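Vacuolar protein sorting-associated protein 54 (Mus musculus, PDB 3N1E) serves as a subunit of the GARP tethering complex, thought to act in retrograde transport from endosomes to the trans-Golgi network, with this chain forming the subunit's C-terminal domain. Local coordinates at residues E75-L80 against K127-L132; A30-L35 against K59-M64. One frame throughout, in Å; residues are numbered along the deposited sequence. Where two conformers were deposited one is given.

Contact 1: residues E75-L80 against K127-L132; sequences EQTQML and KGLKDL
Gln78, on the first turns of helix 74-98, reaches across to Gly128 and lays its aliphatic stem against the methyls of Leu129 and Leu132. Its chain runs extended beyond CG, with CD anti to CA (chi2 168°), which leaves CD, the amide carbon, close to Gly128 O. There Gln78 NE2 donates to Gly128 O at 2.9 Å. The bond is nearly straight, with 169° at the hydrogen; the donor lies in the carbonyl plane and the acceptor almost in the plane of the amide. The close packing is along the stem: Gln78 CG is 3.8 Å from Leu132 CD1, and Leu129 CD2 stands 4.1 Å from Gln78 CA. Both leucines also touch Phe81, one turn farther along the helix. The loop after helix 107-124 presents this carbonyl and two leucines from one short span: Gly128 has a positive phi, and a type I beta turn follows from Leu129 to Leu132. Before the turn, Lys127 O accepts a hydrogen bond from His65 of helix 52-68. Across the two segments Thr77 touches more loosely, CG2 at 4.3 Å from Leu129 CD2, though it is buried against Leu72 and Ile68. On the solvent side, exposed Lys130 and Asp131 take no part in the packing and form a salt bridge whose hydrogen bond is weak, Lys130 NZ to Asp131 OD2 at 3.3 Å.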
ATOM      1  N   GLU A  75      -2.979 -14.481   1.074  1.00 18.86           N
ATOM      2  CA  GLU A  75      -2.703 -14.119  -0.324  1.00 18.67           C
ATOM      3  C   GLU A  75      -3.468 -12.855  -0.762  1.00 19.00           C
ATOM      4  O   GLU A  75      -2.900 -11.992  -1.431  1.00 17.76           O
ATOM      5  CB  GLU A  75      -2.983 -15.302  -1.272  1.00 26.17           C
ATOM      6  CG  GLU A  75      -2.889 -14.925  -2.758  1.00 30.19           C
ATOM      7  CD  GLU A  75      -2.730 -16.129  -3.696  1.00 61.61           C
ATOM      8  OE1 GLU A  75      -3.649 -16.980  -3.743  1.00 38.73           O
ATOM      9  OE2 GLU A  75      -1.694 -16.197  -4.409  1.00 59.58           O
ATOM     10  N   GLN A  76      -4.738 -12.736  -0.353  1.00 13.80           N
ATOM     11  CA  GLN A  76      -5.549 -11.561  -0.655  1.00 18.25           C
ATOM     12  C   GLN A  76      -5.047 -10.324   0.085  1.00 15.55           C
ATOM     13  O   GLN A  76      -5.164  -9.214  -0.425  1.00 14.44           O
ATOM     14  CB  GLN A  76      -7.032 -11.812  -0.339  1.00 16.18           C
ATOM     15  CG  GLN A  76      -7.784 -12.571  -1.451  1.00 21.42           C
ATOM     16  CD  GLN A  76      -7.430 -14.075  -1.559  1.00 29.79           C
ATOM     17  OE1 GLN A  76      -6.954 -14.700  -0.609  1.00 25.65           O
ATOM     18  NE2 GLN A  76      -7.689 -14.650  -2.729  1.00 43.06           N
ATOM     19  N   THR A  77      -4.491 -10.523   1.273  1.00 13.81           N
ATOM     20  CA  THR A  77      -3.941  -9.389   2.045  1.00 16.19           C
ATOM     21  C   THR A  77      -2.686  -8.873   1.337  1.00 12.18           C
ATOM     22  O   THR A  77      -2.460  -7.665   1.228  1.00 11.34           O
ATOM     23  CB  THR A  77      -3.577  -9.815   3.466  1.00 16.36           C
ATOM     24  OG1 THR A  77      -4.782 -10.117   4.182  1.00 14.25           O
ATOM     25  CG2 THR A  77      -2.811  -8.706   4.224  1.00 13.40           C
ATOM     26  N   GLN A  78      -1.860  -9.799   0.875  1.00 11.20           N
ATOM     27  CA  GLN A  78      -0.704  -9.437   0.047  1.00 10.63           C
ATOM     28  C   GLN A  78      -1.120  -8.674  -1.230  1.00 13.66           C
ATOM     29  O   GLN A  78      -0.563  -7.602  -1.569  1.00 13.29           O
ATOM     30  CB  GLN A  78       0.071 -10.721  -0.295  1.00 13.91           C
ATOM     31  CG  GLN A  78       0.835 -11.289   0.884  1.00 10.46           C
ATOM     32  CD  GLN A  78       1.353 -12.703   0.624  1.00 19.33           C
ATOM     33  OE1 GLN A  78       0.917 -13.366  -0.315  1.00 19.20           O
ATOM     34  NE2 GLN A  78       2.234 -13.170   1.467  1.00 16.41           N
ATOM     35  N   MET A  79      -2.137  -9.194  -1.920  1.00 12.14           N
ATOM     36  CA  MET A  79      -2.631  -8.539  -3.149  1.00 12.61           C
ATOM     37  C   MET A  79      -3.192  -7.145  -2.859  1.00 11.35           C
ATOM     38  O   MET A  79      -2.986  -6.214  -3.655  1.00 12.00           O
ATOM     39  CB  MET A  79      -3.686  -9.403  -3.876  1.00 13.89           C
ATOM     40  CG  MET A  79      -3.232 -10.764  -4.365  1.00 25.17           C
ATOM     41  SD  MET A  79      -1.863 -10.755  -5.526  1.00 36.05           S
ATOM     42  CE  MET A  79      -0.463 -11.035  -4.441  1.00 36.14           C
ATOM     43  N   LEU A  80      -3.899  -7.001  -1.725  1.00 10.33           N
ATOM     44  CA  LEU A  80      -4.453  -5.718  -1.325  1.00 10.08           C
ATOM     45  C   LEU A  80      -3.330  -4.709  -1.136  1.00 10.25           C
ATOM     46  O   LEU A  80      -3.415  -3.582  -1.641  1.00 10.51           O
ATOM     47  CB  LEU A  80      -5.256  -5.854  -0.033  1.00 13.79           C
ATOM     48  CG  LEU A  80      -5.705  -4.580   0.652  1.00 14.54           C
ATOM     49  CD1 LEU A  80      -6.673  -3.778  -0.212  1.00 19.26           C
ATOM     50  CD2 LEU A  80      -6.323  -4.901   2.030  1.00 16.16           C
ATOM     51  N   LYS A 127       2.793  -8.437   9.330  1.00 15.25           N
ATOM     52  CA  LYS A 127       2.691  -9.904   9.142  1.00 17.46           C
ATOM     53  C   LYS A 127       2.220 -10.263   7.753  1.00 14.00           C
ATOM     54  O   LYS A 127       1.179  -9.768   7.302  1.00 15.58           O
ATOM     55  CB  LYS A 127       1.715 -10.522  10.147  1.00 25.12           C
ATOM     56  CG  LYS A 127       2.196 -10.537  11.560  1.00 42.73           C
ATOM     57  CD  LYS A 127       1.187 -11.334  12.401  1.00 65.90           C
ATOM     58  CE  LYS A 127       0.824 -10.605  13.691  1.00 60.75           C
ATOM     59  NZ  LYS A 127       0.024 -11.488  14.596  1.00 58.51           N
ATOM     60  N   GLY A 128       2.974 -11.143   7.100  1.00 13.05           N
ATOM     61  CA  GLY A 128       2.660 -11.619   5.752  1.00 14.97           C
ATOM     62  C   GLY A 128       3.225 -10.802   4.595  1.00 14.49           C
ATOM     63  O   GLY A 128       3.130 -11.226   3.436  1.00 14.28           O
ATOM     64  N   LEU A 129       3.812  -9.637   4.891  1.00 12.49           N
ATOM     65  CA  LEU A 129       4.220  -8.722   3.815  1.00 10.49           C
ATOM     66  C   LEU A 129       5.730  -8.629   3.554  1.00 12.27           C
ATOM     67  O   LEU A 129       6.182  -7.813   2.747  1.00 12.00           O
ATOM     68  CB  LEU A 129       3.645  -7.317   4.061  1.00  7.74           C
ATOM     69  CG  LEU A 129       2.128  -7.210   4.304  1.00 11.13           C
ATOM     70  CD1 LEU A 129       1.766  -5.740   4.323  1.00 11.24           C
ATOM     71  CD2 LEU A 129       1.310  -7.950   3.231  1.00 14.42           C
ATOM     72  N   LYS A 130       6.512  -9.465   4.226  1.00 13.82           N
ATOM     73  CA  LYS A 130       7.962  -9.287   4.201  1.00 12.70           C
ATOM     74  C   LYS A 130       8.574  -9.340   2.780  1.00 13.25           C
ATOM     75  O   LYS A 130       9.506  -8.559   2.452  1.00 16.75           O
ATOM     76  CB  LYS A 130       8.614 -10.302   5.137  1.00 20.44           C
ATOM     77  CG  LYS A 130      10.130 -10.434   5.010  1.00 27.45           C
ATOM     78  CD  LYS A 130      10.648 -11.439   6.053  1.00 57.46           C
ATOM     79  CE  LYS A 130       9.696 -12.629   6.235  1.00 43.23           C
ATOM     80  NZ  LYS A 130       9.753 -13.605   5.101  1.00 64.66           N
ATOM     81  N   ASP A 131       8.056 -10.237   1.946  1.00 15.16           N
ATOM     82  CA  ASP A 131       8.636 -10.437   0.622  1.00 16.54           C
ATOM     83  C   ASP A 131       7.846  -9.797  -0.526  1.00 20.84           C
ATOM     84  O   ASP A 131       8.064 -10.133  -1.684  1.00 15.93           O
ATOM     85  CB  ASP A 131       8.886 -11.923   0.346  1.00 15.86           C
ATOM     86  CG  ASP A 131       9.842 -12.545   1.327  1.00 23.84           C
ATOM     87  OD1 ASP A 131      10.911 -11.963   1.589  1.00 24.09           O
ATOM     88  OD2 ASP A 131       9.516 -13.631   1.848  1.00 29.38           O
ATOM     89  N   LEU A 132       6.951  -8.857  -0.212  1.00 14.54           N
ATOM     90  CA  LEU A 132       6.324  -8.074  -1.268  1.00 10.75           C
ATOM     91  C   LEU A 132       7.356  -7.327  -2.103  1.00 11.75           C
ATOM     92  O   LEU A 132       8.298  -6.726  -1.568  1.00 14.16           O
ATOM     93  CB  LEU A 132       5.327  -7.079  -0.680  1.00 13.69           C
ATOM     94  CG  LEU A 132       3.844  -7.430  -0.802  1.00 27.14           C
ATOM     95  CD1 LEU A 132       3.510  -8.699  -0.073  1.00 29.72           C
ATOM     96  CD2 LEU A 132       2.995  -6.248  -0.304  1.00 20.12           C
TER

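Contact 2: residues A30-L35 against K59-M64; sequences AIMDSL and KQMTKM
Asp33 OD1 is gripped by two hydrogen bonds from helix 74-98, to His91 NE2 and Ser87 OG, while its helix neighbours Met32 and Leu35 meet Gln60, Met61 and Met64 through apolar contact. The two helical segments run antiparallel, with their directions 168° apart, and their axes approach to 11.8 Å. Long, flexible methionine chains bridge that wide separation. Met64 is extended as far as its sulfur, with CG anti to the backbone N (chi1 -177°), and brings SD to 3.8 Å from Met32 CG. The two sulfurs, Met32 SD and Met64 SD, lie 4.1 Å apart where the side chains cross. Met32 bends at chi2 and chi3, and the last torsion (-68°) swings its CE methyl toward Met61. Met32 CE and Met61 CE lie 3.4 Å apart, tighter than normal packing; because Met61 was modelled in two conformers, this closeness is doubtful. Farther along, Leu35 CD2 lies 3.8 Å from Gln60 CB, and the two chains cross at about a right angle. CB and CG of Gln60 meet the leucine, whereas the bend at chi2 turns CD onto another course and the amide leads away. This is antiparallel packing of neighbouring helices in an all-helical bundle. Behind it, Met61 and Met64 both continue onto Phe81 and Ile84, so helix 74-98 closes the third side of a core begun by helices 17-40 and 52-68.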
ATOM      1  N   ALA A  30      -9.886   2.414  -2.730  1.00 10.10           N
ATOM      2  CA  ALA A  30     -10.324   3.751  -3.097  1.00  9.43           C
ATOM      3  C   ALA A  30     -10.196   4.702  -1.897  1.00  9.32           C
ATOM      4  O   ALA A  30      -9.784   5.872  -2.030  1.00 10.95           O
ATOM      5  CB  ALA A  30     -11.781   3.712  -3.678  1.00 12.68           C
ATOM      6  N   ILE A  31     -10.531   4.198  -0.709  1.00  8.23           N
ATOM      7  CA  ILE A  31     -10.353   4.966   0.502  1.00 12.68           C
ATOM      8  C   ILE A  31      -8.893   5.345   0.695  1.00 12.08           C
ATOM      9  O   ILE A  31      -8.580   6.501   0.998  1.00 11.58           O
ATOM     10  CB  ILE A  31     -10.920   4.181   1.713  1.00 16.66           C
ATOM     11  CG1 ILE A  31     -12.457   4.148   1.621  1.00 13.77           C
ATOM     12  CG2 ILE A  31     -10.431   4.756   3.022  1.00 15.39           C
ATOM     13  CD1 ILE A  31     -13.144   3.051   2.454  1.00 20.81           C
ATOM     14  N   MET A  32      -7.988   4.383   0.520  1.00 11.16           N
ATOM     15  CA  MET A  32      -6.585   4.713   0.741  1.00 13.18           C
ATOM     16  C   MET A  32      -6.045   5.639  -0.350  1.00 10.25           C
ATOM     17  O   MET A  32      -5.248   6.538  -0.074  1.00 11.05           O
ATOM     18  CB  MET A  32      -5.715   3.462   0.864  1.00 11.97           C
ATOM     19  CG  MET A  32      -6.106   2.533   1.996  1.00 15.36           C
ATOM     20  SD  MET A  32      -5.984   3.293   3.629  1.00 18.60           S
ATOM     21  CE  MET A  32      -4.229   3.483   3.797  1.00 23.43           C
ATOM     22  N   ASP A  33      -6.479   5.417  -1.590  1.00 11.96           N
ATOM     23  CA  ASP A  33      -6.088   6.295  -2.700  1.00 11.77           C
ATOM     24  C   ASP A  33      -6.436   7.767  -2.417  1.00 15.17           C
ATOM     25  O   ASP A  33      -5.621   8.662  -2.668  1.00 10.68           O
ATOM     26  CB  ASP A  33      -6.717   5.816  -4.010  1.00 12.34           C
ATOM     27  CG  ASP A  33      -6.389   6.720  -5.164  1.00 19.01           C
ATOM     28  OD1 ASP A  33      -5.228   6.647  -5.627  1.00 13.53           O
ATOM     29  OD2 ASP A  33      -7.280   7.510  -5.571  1.00 16.41           O
ATOM     30  N   SER A  34      -7.634   8.016  -1.860  1.00 11.14           N
ATOM     31  CA  SER A  34      -8.034   9.375  -1.531  0.50 12.27           C
ATOM     32  C   SER A  34      -7.188   9.975  -0.404  1.00  9.52           C
ATOM     33  O   SER A  34      -6.798  11.147  -0.469  1.00 12.70           O
ATOM     34  CB  SER A  34      -9.537   9.429  -1.231  0.50 14.21           C
ATOM     35  OG  SER A  34     -10.273   9.042  -2.374  0.50 10.89           O
ATOM     36  N   LEU A  35      -6.854   9.169   0.606  1.00 12.09           N
ATOM     37  CA  LEU A  35      -5.924   9.589   1.662  1.00 12.33           C
ATOM     38  C   LEU A  35      -4.552   9.969   1.112  1.00 11.89           C
ATOM     39  O   LEU A  35      -4.001  11.032   1.466  1.00 12.29           O
ATOM     40  CB  LEU A  35      -5.780   8.463   2.707  1.00 10.20           C
ATOM     41  CG  LEU A  35      -4.791   8.799   3.833  1.00 11.61           C
ATOM     42  CD1 LEU A  35      -5.365   9.862   4.807  1.00 20.39           C
ATOM     43  CD2 LEU A  35      -4.382   7.513   4.547  1.00 15.37           C
ATOM     44  N   LYS A  59       0.980   5.075   9.611  1.00  8.57           N
ATOM     45  CA  LYS A  59       0.055   4.751  10.687  1.00  9.06           C
ATOM     46  C   LYS A  59      -1.250   4.172  10.118  1.00 11.33           C
ATOM     47  O   LYS A  59      -1.750   3.170  10.635  1.00  9.44           O
ATOM     48  CB  LYS A  59      -0.245   5.977  11.562  1.00 12.02           C
ATOM     49  CG  LYS A  59      -1.043   5.640  12.811  1.00 25.67           C
ATOM     50  CD  LYS A  59      -1.002   6.764  13.856  1.00 48.08           C
ATOM     51  CE  LYS A  59      -1.101   6.163  15.267  1.00 50.04           C
ATOM     52  NZ  LYS A  59      -2.046   6.847  16.211  1.00 61.61           N
ATOM     53  N   GLN A  60      -1.780   4.784   9.056  1.00 10.60           N
ATOM     54  CA  GLN A  60      -3.049   4.281   8.473  1.00  9.33           C
ATOM     55  C   GLN A  60      -2.902   2.935   7.789  1.00 12.04           C
ATOM     56  O   GLN A  60      -3.815   2.110   7.858  1.00 13.33           O
ATOM     57  CB  GLN A  60      -3.743   5.321   7.581  1.00  7.70           C
ATOM     58  CG  GLN A  60      -4.034   6.629   8.284  1.00 11.20           C
ATOM     59  CD  GLN A  60      -4.727   6.465   9.633  1.00 14.71           C
ATOM     60  OE1 GLN A  60      -5.701   5.745   9.748  1.00 18.44           O
ATOM     61  NE2 GLN A  60      -4.174   7.091  10.659  1.00 28.49           N
ATOM     62  N   MET A  61      -1.747   2.686   7.169  1.00  9.37           N
ATOM     63  CA  MET A  61      -1.430   1.396   6.561  0.50  9.33           C
ATOM     64  C   MET A  61      -1.399   0.309   7.638  1.00 14.61           C
ATOM     65  O   MET A  61      -1.903  -0.796   7.454  1.00 13.36           O
ATOM     66  CB  MET A  61      -0.071   1.475   5.847  0.50  8.85           C
ATOM     67  CG  MET A  61      -0.062   2.374   4.620  0.50 12.99           C
ATOM     68  SD  MET A  61      -0.740   1.504   3.218  0.50 23.09           S
ATOM     69  CE  MET A  61      -2.145   0.765   4.032  0.50 46.49           C
ATOM     70  N   THR A  62      -0.798   0.646   8.773  1.00 10.55           N
ATOM     71  CA  THR A  62      -0.724  -0.242   9.930  0.50 10.25           C
ATOM     72  C   THR A  62      -2.119  -0.548  10.466  1.00 12.45           C
ATOM     73  O   THR A  62      -2.456  -1.691  10.746  1.00 11.39           O
ATOM     74  CB  THR A  62       0.131   0.411  11.042  0.50  8.55           C
ATOM     75  OG1 THR A  62       1.491   0.461  10.599  0.50 11.10           O
ATOM     76  CG2 THR A  62       0.043  -0.348  12.364  0.50 11.84           C
ATOM     77  N   LYS A  63      -2.922   0.504  10.615  1.00 10.83           N
ATOM     78  CA  LYS A  63      -4.261   0.332  11.168  1.00 13.50           C
ATOM     79  C   LYS A  63      -5.119  -0.497  10.210  1.00 13.77           C
ATOM     80  O   LYS A  63      -5.938  -1.307  10.653  1.00 16.16           O
ATOM     81  CB  LYS A  63      -4.927   1.685  11.446  1.00 15.21           C
ATOM     82  CG  LYS A  63      -4.388   2.416  12.646  1.00 24.24           C
ATOM     83  CD  LYS A  63      -4.872   1.833  13.968  1.00 34.33           C
ATOM     84  CE  LYS A  63      -4.445   2.737  15.129  1.00 65.72           C
ATOM     85  NZ  LYS A  63      -4.078   1.937  16.339  1.00 59.32           N
ATOM     86  N   MET A  64      -4.922  -0.284   8.910  1.00 12.81           N
ATOM     87  CA  MET A  64      -5.662  -1.041   7.895  1.00 12.73           C
ATOM     88  C   MET A  64      -5.305  -2.523   8.007  1.00 15.38           C
ATOM     89  O   MET A  64      -6.189  -3.388   7.982  1.00 15.97           O
ATOM     90  CB  MET A  64      -5.332  -0.559   6.494  1.00 14.51           C
ATOM     91  CG  MET A  64      -6.148  -1.298   5.453  1.00 21.19           C
ATOM     92  SD  MET A  64      -5.731  -0.790   3.812  1.00 17.91           S
ATOM     93  CE  MET A  64      -4.351  -1.840   3.399  1.00 37.91           C
TER

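How the contacts relate
Along the chain the two contacts come in series: contact 2 pairs helix 17-40 with helix 52-68, and contact 1 then joins the start of helix 74-98 to the segment that follows helix 107-124. Their centres are 15 Å apart, yet they touch where Leu80 CD2 packs on Met64 CE at 3.9 Å. Helices 52-68 and 74-98 are consecutive, and Phe81 meets side chains from both contacts, giving them a shared wall. Helix-to-helix packing in the body of this C-terminal domain thus continues into the holding of an irregular segment. An all-helical bundle of this kind is consistent with the helical rods that make up other tethering-complex subunits.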